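Local coordinates for ectonucleotide pyrophosphatase/phosphodiesterase family member 5 (PDB 5VEO), which probably hydrolyses phosphodiester or pyrophosphate bonds of nucleotide substrates as a zinc-dependent ectoenzyme, and is captured here as an inactive variant with AMP bound, at residues 68-73 with 290-295; 81-86 with 296-301. The protein carries 1 engineered substitution. One frame throughout, in Å; residues are numbered along the deposited sequence.

Contact 1: residues 68-73 with 290-295; sequences GLFAEN and RWHYKH. With NAG (2-acetamido-2-deoxy-beta-D-glucopyranose), chain H.
Two aromatic rings make the apolar half of this contact. The imidazole of His292 lies over one face of the Phe70 ring, with CD2 poised 3.3 Å above the ring plane near its centre. The two planes are inclined by 31°, so the rings neither stack nor meet edge to face, and His292 CB adds a CH-pi contact over the same benzene ring. The glycan's acetamide methyl closes in as well, NAG C8 lying 3.5 Å from His292 ND1. Deeper in, Ala71 CB packs on Tyr293 CD2, while the Tyr293 hydroxyl bonds to the carbonyl of Val77.

The polar half belongs to Glu72. Its backbone N donates to His292 O at 3.3 Å, in the carbonyl plane. CG takes the crowded position between N and carbonyl carbon (chi1 71°), and the extended chain beyond carries the carboxylate along the 292-295 backbone. There His295 N donates to Glu72 OE2 at 2.9 Å, from above the carboxylate plane. Water 2 bridges Glu72 OE1 and His292 ND1; water 1 links Ala71 N to Trp291 O.

Phe70 is the N-cap residue of helix 71-74, so this is a helix start docked on the loop between strands 279-283 and 302-306, beside an N-linked glycan on the phosphodiesterase domain.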
loop_
_atom_site.group_PDB
_atom_site.type_symbol
_atom_site.label_atom_id
_atom_site.label_comp_id
_atom_site.label_asym_id
_atom_site.label_seq_id
_atom_site.Cartn_x
_atom_site.Cartn_y
_atom_site.Cartn_z
ATOM N N GLY A 68 3.075 -10.623 -4.002
ATOM C CA GLY A 68 4.238 -10.521 -4.860
ATOM C C GLY A 68 3.918 -10.161 -6.288
ATOM O O GLY A 68 4.799 -10.278 -7.151
ATOM N N LEU A 69 2.693 -9.706 -6.554
ATOM C CA LEU A 69 2.212 -9.449 -7.902
ATOM C C LEU A 69 2.035 -7.961 -8.170
ATOM O O LEU A 69 1.696 -7.183 -7.282
ATOM C CB LEU A 69 0.875 -10.135 -8.136
ATOM C CG LEU A 69 0.910 -11.673 -8.181
ATOM C CD1 LEU A 69 -0.503 -12.223 -8.092
ATOM C CD2 LEU A 69 1.598 -12.132 -9.434
ATOM N N PHE A 70 2.232 -7.586 -9.427
ATOM C CA PHE A 70 1.812 -6.277 -9.900
ATOM C C PHE A 70 0.292 -6.192 -9.933
ATOM O O PHE A 70 -0.416 -7.212 -9.927
ATOM C CB PHE A 70 2.377 -6.011 -11.291
ATOM C CG PHE A 70 3.854 -5.850 -11.307
ATOM C CD1 PHE A 70 4.442 -4.779 -10.664
ATOM C CD2 PHE A 70 4.661 -6.765 -11.956
ATOM C CE1 PHE A 70 5.816 -4.611 -10.680
ATOM C CE2 PHE A 70 6.039 -6.602 -11.980
ATOM C CZ PHE A 70 6.615 -5.534 -11.331
ATOM N N ALA A 71 -0.213 -4.950 -9.947
ATOM C CA ALA A 71 -1.653 -4.731 -9.817
ATOM C C ALA A 71 -2.449 -5.311 -10.985
ATOM O O ALA A 71 -3.577 -5.778 -10.785
ATOM C CB ALA A 71 -1.958 -3.237 -9.661
ATOM N N GLU A 72 -1.908 -5.293 -12.207
ATOM C CA GLU A 72 -2.675 -5.862 -13.305
ATOM C C GLU A 72 -2.903 -7.358 -13.116
ATOM O O GLU A 72 -3.863 -7.896 -13.678
ATOM C CB GLU A 72 -1.994 -5.588 -14.655
ATOM C CG GLU A 72 -0.702 -6.375 -14.896
ATOM C CD GLU A 72 0.035 -5.961 -16.163
ATOM O OE1 GLU A 72 1.131 -6.513 -16.409
ATOM O OE2 GLU A 72 -0.468 -5.099 -16.912
ATOM N N ASN A 73 -2.050 -8.028 -12.336
ATOM C CA ASN A 73 -2.177 -9.449 -12.051
ATOM C C ASN A 73 -3.022 -9.731 -10.816
ATOM O O ASN A 73 -3.853 -10.640 -10.854
ATOM C CB ASN A 73 -0.796 -10.072 -11.884
ATOM C CG ASN A 73 0.082 -9.835 -13.092
ATOM O OD1 ASN A 73 1.083 -9.140 -13.017
ATOM N ND2 ASN A 73 -0.323 -10.373 -14.221
ATOM N N ARG A 290 6.080 -0.205 -17.946
ATOM C CA ARG A 290 6.827 -0.288 -16.699
ATOM C C ARG A 290 5.921 -0.212 -15.481
ATOM O O ARG A 290 6.361 -0.591 -14.389
ATOM C CB ARG A 290 7.875 0.812 -16.616
ATOM C CG ARG A 290 7.331 2.212 -16.560
ATOM C CD ARG A 290 8.476 3.219 -16.551
ATOM N NE ARG A 290 7.959 4.570 -16.689
ATOM C CZ ARG A 290 7.604 5.344 -15.664
ATOM N NH1 ARG A 290 7.743 4.922 -14.409
ATOM N NH2 ARG A 290 7.119 6.548 -15.898
ATOM N N TRP A 291 4.682 0.272 -15.637
ATOM C CA TRP A 291 3.727 0.312 -14.532
ATOM C C TRP A 291 2.989 -1.006 -14.327
ATOM O O TRP A 291 2.371 -1.184 -13.272
ATOM C CB TRP A 291 2.703 1.422 -14.756
ATOM C CG TRP A 291 3.215 2.796 -14.514
ATOM C CD1 TRP A 291 4.275 3.158 -13.720
ATOM C CD2 TRP A 291 2.679 4.016 -15.038
ATOM N NE1 TRP A 291 4.428 4.518 -13.727
ATOM C CE2 TRP A 291 3.461 5.073 -14.521
ATOM C CE3 TRP A 291 1.613 4.321 -15.882
ATOM C CZ2 TRP A 291 3.223 6.411 -14.849
ATOM C CZ3 TRP A 291 1.378 5.640 -16.210
ATOM C CH2 TRP A 291 2.167 6.673 -15.678
ATOM N N HIS A 292 3.037 -1.921 -15.296
ATOM C CA HIS A 292 2.403 -3.238 -15.159
ATOM C C HIS A 292 0.974 -3.071 -14.675
ATOM O O HIS A 292 0.533 -3.634 -13.663
ATOM C CB HIS A 292 3.217 -4.125 -14.235
ATOM C CG HIS A 292 4.644 -4.223 -14.658
ATOM N ND1 HIS A 292 5.014 -4.752 -15.875
ATOM C CD2 HIS A 292 5.783 -3.788 -14.072
ATOM C CE1 HIS A 292 6.324 -4.668 -16.007
ATOM N NE2 HIS A 292 6.816 -4.092 -14.924
ATOM N N TYR A 293 0.255 -2.229 -15.396
ATOM C CA TYR A 293 -1.037 -1.788 -14.936
ATOM C C TYR A 293 -2.160 -2.136 -15.901
ATOM O O TYR A 293 -3.255 -2.438 -15.435
ATOM C CB TYR A 293 -0.977 -0.272 -14.644
ATOM C CG TYR A 293 -2.102 0.228 -13.797
ATOM C CD1 TYR A 293 -3.064 1.076 -14.317
ATOM C CD2 TYR A 293 -2.217 -0.168 -12.475
ATOM C CE1 TYR A 293 -4.101 1.532 -13.536
ATOM C CE2 TYR A 293 -3.251 0.282 -11.678
ATOM C CZ TYR A 293 -4.212 1.111 -12.227
ATOM O OH TYR A 293 -5.251 1.586 -11.471
ATOM N N LYS A 294 -1.874 -2.315 -17.177
ATOM C CA LYS A 294 -2.879 -2.250 -18.237
ATOM C C LYS A 294 -3.592 -3.562 -18.542
ATOM O O LYS A 294 -4.692 -3.518 -19.100
ATOM C CB LYS A 294 -2.215 -1.706 -19.511
ATOM C CG LYS A 294 -1.487 -2.714 -20.343
ATOM C CD LYS A 294 -1.082 -2.100 -21.688
ATOM C CE LYS A 294 0.292 -1.588 -21.586
ATOM N NZ LYS A 294 0.767 -0.940 -22.839
ATOM N N HIS A 295 -3.024 -4.719 -18.202
ATOM C CA HIS A 295 -3.589 -5.998 -18.642
ATOM C C HIS A 295 -4.627 -6.511 -17.646
ATOM O O HIS A 295 -4.481 -7.567 -17.037
ATOM C CB HIS A 295 -2.479 -7.022 -18.852
ATOM C CG HIS A 295 -1.507 -6.641 -19.922
ATOM N ND1 HIS A 295 -1.873 -6.494 -21.243
ATOM C CD2 HIS A 295 -0.182 -6.362 -19.867
ATOM C CE1 HIS A 295 -0.814 -6.159 -21.958
ATOM N NE2 HIS A 295 0.226 -6.073 -21.148
HETATM C C1 NAG H . 3.941 -11.282 -13.029
HETATM C C2 NAG H . 4.255 -11.272 -14.508
HETATM C C3 NAG H . 3.105 -11.896 -15.282
HETATM C C4 NAG H . 2.735 -13.259 -14.715
HETATM C C5 NAG H . 2.558 -13.201 -13.200
HETATM C C6 NAG H . 2.399 -14.566 -12.573
HETATM C C7 NAG H . 5.696 -9.536 -15.470
HETATM C C8 NAG H . 5.765 -8.129 -15.979
HETATM N N2 NAG H . 4.512 -9.927 -14.995
HETATM O O3 NAG H . 3.498 -12.022 -16.641
HETATM O O4 NAG H . 1.515 -13.690 -15.303
HETATM O O5 NAG H . 3.720 -12.615 -12.603
HETATM O O6 NAG H . 3.384 -15.468 -13.058
HETATM O O7 NAG H . 6.667 -10.286 -15.498
HETATM O O HOH W 1 1.070 -2.492 -10.885
HETATM O O HOH W 2 3.225 -5.794 -17.781
#

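Contact 2: residues 81-86 with 296-301; sequences MFDPIL and NDRVQP
The guanidinium of Arg298 meets Asp83 at its edge. NE and NH2 both reach the single oxygen OD1, almost in the guanidinium plane, and the carboxylate is turned 65° against that plane. It is a side-on salt bridge onto one atom: Arg298 NE to Asp83 OD1 is 2.8 Å, from above the carboxylate plane, while NH2 uses the anti lone pair of OD1 through a more bent bond (138°). Over one face of the Phe82 ring, toward the rim, sits Pro84 N; Gln300 NE2 approaches the ring's edge.

Asp83 has CG anti to its backbone N (chi1 -176°), and its other oxygen takes two backbone N-H groups of the chain that follows. Asp83 OD2 accepts from Ile85 N at 2.8 Å and Leu86 N at 3.0 Å, an Asx turn within an Asx motif at the end of strand 80-83, in the loop that leads into its antiparallel partner 88-91. Four N-H groups thus grip one carboxylate, which would probably favour its charged form. An alanine here would remove both oxygens and would probably loosen the turn as well as the hold on Arg298.

Across from it, residues 296-299 form a type I turn, and Asn296 also makes an Asx turn, its OD1 accepting from Arg298 N at 2.9 Å. From this turn the arginine chain runs extended from CG to NE, passing Met81 SD with its CD at 4.1 Å. NH1 also bonds to Gly75 O and NH2 to Lys101 O. The chain of Gln300 bends at chi2, and water 3 joins its NE2 to Phe82 N and Arg298 O. At the outer end Pro84 CD rests 3.2 Å from Asp297 O.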
loop_
_atom_site.group_PDB
_atom_site.type_symbol
_atom_site.label_atom_id
_atom_site.label_comp_id
_atom_site.label_asym_id
_atom_site.label_seq_id
_atom_site.Cartn_x
_atom_site.Cartn_y
_atom_site.Cartn_z
ATOM N N MET A 81 -12.724 1.240 -7.964
ATOM C CA MET A 81 -12.675 0.474 -9.199
ATOM C C MET A 81 -14.078 0.216 -9.714
ATOM O O MET A 81 -15.061 0.234 -8.966
ATOM C CB MET A 81 -12.026 -0.893 -9.012
ATOM C CG MET A 81 -10.597 -0.879 -8.582
ATOM S SD MET A 81 -9.981 -2.563 -8.419
ATOM C CE MET A 81 -10.510 -2.992 -6.766
ATOM N N PHE A 82 -14.141 -0.098 -10.999
ATOM C CA PHE A 82 -15.352 -0.609 -11.621
ATOM C C PHE A 82 -14.947 -1.786 -12.487
ATOM O O PHE A 82 -14.076 -1.656 -13.359
ATOM C CB PHE A 82 -16.059 0.455 -12.455
ATOM C CG PHE A 82 -17.221 -0.089 -13.257
ATOM C CD1 PHE A 82 -18.326 -0.621 -12.615
ATOM C CD2 PHE A 82 -17.185 -0.098 -14.634
ATOM C CE1 PHE A 82 -19.406 -1.134 -13.347
ATOM C CE2 PHE A 82 -18.263 -0.630 -15.373
ATOM C CZ PHE A 82 -19.357 -1.129 -14.719
ATOM N N ASP A 83 -15.579 -2.933 -12.239
ATOM C CA ASP A 83 -15.327 -4.120 -13.035
ATOM C C ASP A 83 -16.472 -4.283 -14.028
ATOM O O ASP A 83 -17.618 -4.522 -13.612
ATOM C CB ASP A 83 -15.188 -5.356 -12.142
ATOM C CG ASP A 83 -14.816 -6.601 -12.924
ATOM O OD1 ASP A 83 -13.917 -7.351 -12.481
ATOM O OD2 ASP A 83 -15.426 -6.837 -13.989
ATOM N N PRO A 84 -16.222 -4.116 -15.329
ATOM C CA PRO A 84 -17.314 -4.103 -16.305
ATOM C C PRO A 84 -17.868 -5.484 -16.598
ATOM O O PRO A 84 -18.974 -5.589 -17.161
ATOM C CB PRO A 84 -16.647 -3.491 -17.536
ATOM C CG PRO A 84 -15.225 -3.948 -17.419
ATOM C CD PRO A 84 -14.920 -3.830 -15.957
ATOM N N ILE A 85 -17.131 -6.538 -16.251
ATOM C CA ILE A 85 -17.622 -7.902 -16.427
ATOM C C ILE A 85 -18.567 -8.267 -15.292
ATOM O O ILE A 85 -19.643 -8.832 -15.516
ATOM C CB ILE A 85 -16.442 -8.886 -16.510
ATOM C CG1 ILE A 85 -15.463 -8.488 -17.629
ATOM C CG2 ILE A 85 -16.957 -10.308 -16.659
ATOM C CD1 ILE A 85 -16.094 -8.169 -18.963
ATOM N N LEU A 86 -18.183 -7.944 -14.059
ATOM C CA LEU A 86 -19.056 -8.118 -12.908
ATOM C C LEU A 86 -20.182 -7.099 -12.874
ATOM O O LEU A 86 -21.194 -7.337 -12.209
ATOM C CB LEU A 86 -18.247 -7.989 -11.620
ATOM C CG LEU A 86 -17.073 -8.943 -11.428
ATOM C CD1 LEU A 86 -16.365 -8.638 -10.117
ATOM C CD2 LEU A 86 -17.560 -10.373 -11.451
ATOM N N ASN A 296 -5.697 -5.735 -17.496
ATOM C CA ASN A 296 -6.758 -6.082 -16.566
ATOM C C ASN A 296 -8.005 -5.309 -16.958
ATOM O O ASN A 296 -7.924 -4.120 -17.263
ATOM C CB ASN A 296 -6.364 -5.755 -15.122
ATOM C CG ASN A 296 -7.264 -6.429 -14.112
ATOM O OD1 ASN A 296 -8.418 -6.024 -13.920
ATOM N ND2 ASN A 296 -6.746 -7.461 -13.456
ATOM N N ASP A 297 -9.159 -5.989 -16.948
ATOM C CA ASP A 297 -10.392 -5.333 -17.369
ATOM C C ASP A 297 -10.865 -4.266 -16.377
ATOM O O ASP A 297 -11.791 -3.507 -16.699
ATOM C CB ASP A 297 -11.492 -6.377 -17.594
ATOM C CG ASP A 297 -11.161 -7.352 -18.727
ATOM O OD1 ASP A 297 -10.415 -6.974 -19.662
ATOM O OD2 ASP A 297 -11.666 -8.499 -18.683
ATOM N N ARG A 298 -10.252 -4.170 -15.198
ATOM C CA ARG A 298 -10.546 -3.078 -14.270
ATOM C C ARG A 298 -9.735 -1.821 -14.547
ATOM O O ARG A 298 -9.926 -0.807 -13.863
ATOM C CB ARG A 298 -10.307 -3.537 -12.832
ATOM C CG ARG A 298 -11.253 -4.634 -12.436
ATOM C CD ARG A 298 -10.762 -5.396 -11.246
ATOM N NE ARG A 298 -11.653 -6.526 -11.012
ATOM C CZ ARG A 298 -11.444 -7.480 -10.117
ATOM N NH1 ARG A 298 -10.366 -7.458 -9.345
ATOM N NH2 ARG A 298 -12.322 -8.467 -10.019
ATOM N N VAL A 299 -8.849 -1.851 -15.534
ATOM C CA VAL A 299 -8.209 -0.632 -16.010
ATOM C C VAL A 299 -9.133 0.000 -17.044
ATOM O O VAL A 299 -9.515 -0.636 -18.040
ATOM C CB VAL A 299 -6.819 -0.923 -16.584
ATOM C CG1 VAL A 299 -6.162 0.348 -17.101
ATOM C CG2 VAL A 299 -5.960 -1.597 -15.526
ATOM N N GLN A 300 -9.533 1.242 -16.782
ATOM C CA GLN A 300 -10.551 1.888 -17.593
ATOM C C GLN A 300 -10.006 2.282 -18.966
ATOM O O GLN A 300 -8.791 2.308 -19.178
ATOM C CB GLN A 300 -11.099 3.110 -16.863
ATOM C CG GLN A 300 -11.846 2.764 -15.573
ATOM C CD GLN A 300 -12.975 1.790 -15.820
ATOM O OE1 GLN A 300 -13.715 1.918 -16.799
ATOM N NE2 GLN A 300 -13.098 0.790 -14.948
ATOM N N PRO A 301 -10.895 2.592 -19.920
ATOM C CA PRO A 301 -10.427 2.845 -21.296
ATOM C C PRO A 301 -9.497 4.031 -21.429
ATOM O O PRO A 301 -8.681 4.065 -22.361
ATOM C CB PRO A 301 -11.729 3.082 -22.074
ATOM C CG PRO A 301 -12.765 2.356 -21.315
ATOM C CD PRO A 301 -12.364 2.487 -19.854
HETATM O O HOH W 3 -11.641 0.507 -12.333
#

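How the contacts relate
Past helix 58-67 the chain enters 68-73, at the start of helix 71-74, and a few residues later reaches strand 80-83 and its turn. More than 200 residues on, it returns as one continuous run, 290-301, in the loop between strands 279-283 and 302-306. Contact 1 closes the loop from 73 to 290 and contact 2 the one from 86 to 296; their segments alternate, so the closures cross. Both tie the helix-and-hairpin region to that long loop, which joins neighbours in the four-stranded antiparallel sheet. Their centres are 14 Å apart, and they touch where Glu72 O probably accepts a hydrogen bond from Asn296 ND2 and Val299 CG2 packs against Tyr293 O.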